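Local coordinates for protein afamin (Homo sapiens, PDB 6FAK) that carries hydrophobic molecules in body fluids, binding vitamin E and keeping lipidated Wnt proteins soluble and active, at residues 158-161 with 162-166. Sequence-based numbering, arbitrary orientation.
Sequences LTVA and VHFEE
V160 and F164, one turn apart on helix 154-171 of the first albumin domain, lie side by side and point the same way. CG1 of V160 meets the edge of the F164 ring in its plane, 3.6 Å from CD2. V160 puts that methyl there by holding it anti to its own backbone N (chi1 166°). On the neighbouring flank T159 and H163 also lie side by side, with CG2 of T159 3.9 Å from CD2 of H163. The imidazole turns its edge to the backbone: its CD2 sits 3.2 Å from O of T159, close to the ring plane. That same carbonyl takes the amide N of H163 at 3.0 Å, a nearly straight bond (170° at the hydrogen). It is one of four successive i to i+4 alpha-helical bonds here.

Farther out, the helix packs against three others. L158 touches Y24 and I28 of helix 22-33. V160 and F164 face helix 177-209, where F164 rests on A185, V188 and T189 while its ring meets F141 of helix 134-148. Replacing F164 by alanine is likely to leave CG1 of V160 without its aromatic neighbour and a gap against A185, V188 and F141. E165 extends to R134 and Y130, its OE1 shared by a salt bridge to the first and a hydrogen bond with the OH of the second. On the T159 flank E288 ties the second albumin repeat to this helix: its OE2 is hydrogen-bonded to NE2 of H163, and its OE1 lies in a weak bond with OG1 of T159, a hydroxyl bonded more firmly to O of P155.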
ATOM      1  N   LEU A 158       1.999  15.522  -1.724  1.00 28.95           N
ATOM      2  CA  LEU A 158       2.246  16.938  -1.325  1.00 28.99           C
ATOM      3  C   LEU A 158       2.773  17.069   0.126  1.00 29.56           C
ATOM      4  O   LEU A 158       3.653  17.880   0.411  1.00 30.58           O
ATOM      5  CB  LEU A 158       0.994  17.779  -1.493  1.00 29.28           C
ATOM      6  CG  LEU A 158       0.490  17.999  -2.910  1.00 29.10           C
ATOM      7  CD1 LEU A 158      -0.924  18.561  -2.867  1.00 29.37           C
ATOM      8  CD2 LEU A 158       1.382  18.911  -3.710  1.00 30.37           C
ATOM      9  N   THR A 159       2.232  16.293   1.048  1.00 29.15           N
ATOM     10  CA  THR A 159       2.767  16.220   2.386  1.00 29.94           C
ATOM     11  C   THR A 159       4.209  15.699   2.408  1.00 30.26           C
ATOM     12  O   THR A 159       5.089  16.224   3.157  1.00 30.10           O
ATOM     13  CB  THR A 159       1.862  15.352   3.287  1.00 30.01           C
ATOM     14  OG1 THR A 159       0.579  15.977   3.381  1.00 30.18           O
ATOM     15  CG2 THR A 159       2.452  15.195   4.692  1.00 31.27           C
ATOM     16  N   VAL A 160       4.447  14.651   1.635  1.00 29.65           N
ATOM     17  CA  VAL A 160       5.786  14.112   1.492  1.00 30.95           C
ATOM     18  C   VAL A 160       6.748  15.200   0.950  1.00 31.95           C
ATOM     19  O   VAL A 160       7.827  15.359   1.493  1.00 31.08           O
ATOM     20  CB  VAL A 160       5.754  12.768   0.681  1.00 31.08           C
ATOM     21  CG1 VAL A 160       7.132  12.343   0.212  1.00 33.25           C
ATOM     22  CG2 VAL A 160       5.181  11.677   1.567  1.00 31.06           C
ATOM     23  N   ALA A 161       6.346  15.972  -0.065  1.00 32.07           N
ATOM     24  CA  ALA A 161       7.195  17.039  -0.632  1.00 34.92           C
ATOM     25  C   ALA A 161       7.503  18.094   0.403  1.00 35.72           C
ATOM     26  O   ALA A 161       8.656  18.543   0.476  1.00 38.76           O
ATOM     27  CB  ALA A 161       6.541  17.700  -1.845  1.00 37.01           C
ATOM     28  N   VAL A 162       6.505  18.445   1.205  1.00 34.57           N
ATOM     29  CA  VAL A 162       6.678  19.426   2.299  1.00 37.81           C
ATOM     30  C   VAL A 162       7.738  18.948   3.319  1.00 36.89           C
ATOM     31  O   VAL A 162       8.639  19.695   3.677  1.00 36.67           O
ATOM     32  CB  VAL A 162       5.335  19.747   3.011  1.00 37.85           C
ATOM     33  CG1 VAL A 162       5.550  20.466   4.331  1.00 40.99           C
ATOM     34  CG2 VAL A 162       4.467  20.618   2.114  1.00 37.71           C
ATOM     35  N   HIS A 163       7.595  17.717   3.792  1.00 35.79           N
ATOM     36  CA  HIS A 163       8.538  17.142   4.731  1.00 36.77           C
ATOM     37  C   HIS A 163       9.937  16.966   4.143  1.00 35.75           C
ATOM     38  O   HIS A 163      10.942  17.232   4.839  1.00 33.32           O
ATOM     39  CB  HIS A 163       7.962  15.897   5.338  1.00 39.05           C
ATOM     40  CG  HIS A 163       6.913  16.223   6.339  1.00 44.81           C
ATOM     41  ND1 HIS A 163       7.140  16.147   7.694  1.00 51.94           N
ATOM     42  CD2 HIS A 163       5.695  16.794   6.196  1.00 49.87           C
ATOM     43  CE1 HIS A 163       6.064  16.559   8.341  1.00 53.15           C
ATOM     44  NE2 HIS A 163       5.172  16.957   7.453  1.00 54.98           N
ATOM     45  N   PHE A 164       9.999  16.616   2.858  1.00 34.00           N
ATOM     46  CA  PHE A 164      11.269  16.506   2.194  1.00 38.31           C
ATOM     47  C   PHE A 164      11.954  17.874   2.136  1.00 37.54           C
ATOM     48  O   PHE A 164      13.143  17.970   2.401  1.00 36.87           O
ATOM     49  CB  PHE A 164      11.170  15.779   0.846  1.00 42.36           C
ATOM     50  CG  PHE A 164      11.499  14.286   0.934  1.00 45.95           C
ATOM     51  CD1 PHE A 164      12.772  13.860   1.311  1.00 48.37           C
ATOM     52  CD2 PHE A 164      10.540  13.307   0.628  1.00 49.92           C
ATOM     53  CE1 PHE A 164      13.079  12.502   1.369  1.00 49.99           C
ATOM     54  CE2 PHE A 164      10.851  11.941   0.659  1.00 49.99           C
ATOM     55  CZ  PHE A 164      12.118  11.538   1.049  1.00 46.67           C
ATOM     56  N   GLU A 165      11.196  18.924   1.863  1.00 36.87           N
ATOM     57  CA  GLU A 165      11.710  20.273   1.922  1.00 41.13           C
ATOM     58  C   GLU A 165      12.249  20.710   3.318  1.00 38.42           C
ATOM     59  O   GLU A 165      13.295  21.383   3.412  1.00 39.40           O
ATOM     60  CB  GLU A 165      10.665  21.274   1.390  1.00 46.77           C
ATOM     61  CG  GLU A 165      11.109  22.723   1.566  1.00 49.41           C
ATOM     62  CD  GLU A 165      10.357  23.717   0.702  1.00 58.20           C
ATOM     63  OE1 GLU A 165      10.945  24.792   0.429  1.00 64.41           O
ATOM     64  OE2 GLU A 165       9.199  23.445   0.306  1.00 52.75           O
ATOM     65  N   GLU A 166      11.533  20.372   4.376  1.00 36.05           N
ATOM     66  CA  GLU A 166      12.014  20.608   5.735  1.00 38.74           C
ATOM     67  C   GLU A 166      13.334  19.829   6.023  1.00 36.43           C
ATOM     68  O   GLU A 166      14.177  20.306   6.784  1.00 39.54           O
ATOM     69  CB  GLU A 166      10.985  20.194   6.796  1.00 44.10           C
ATOM     70  CG  GLU A 166       9.573  20.796   6.724  1.00 58.32           C
ATOM     71  CD  GLU A 166       9.477  22.265   6.305  1.00 77.00           C
ATOM     72  OE1 GLU A 166      10.337  23.099   6.697  1.00 99.38           O
ATOM     73  OE2 GLU A 166       8.493  22.597   5.602  1.00 87.55           O
TER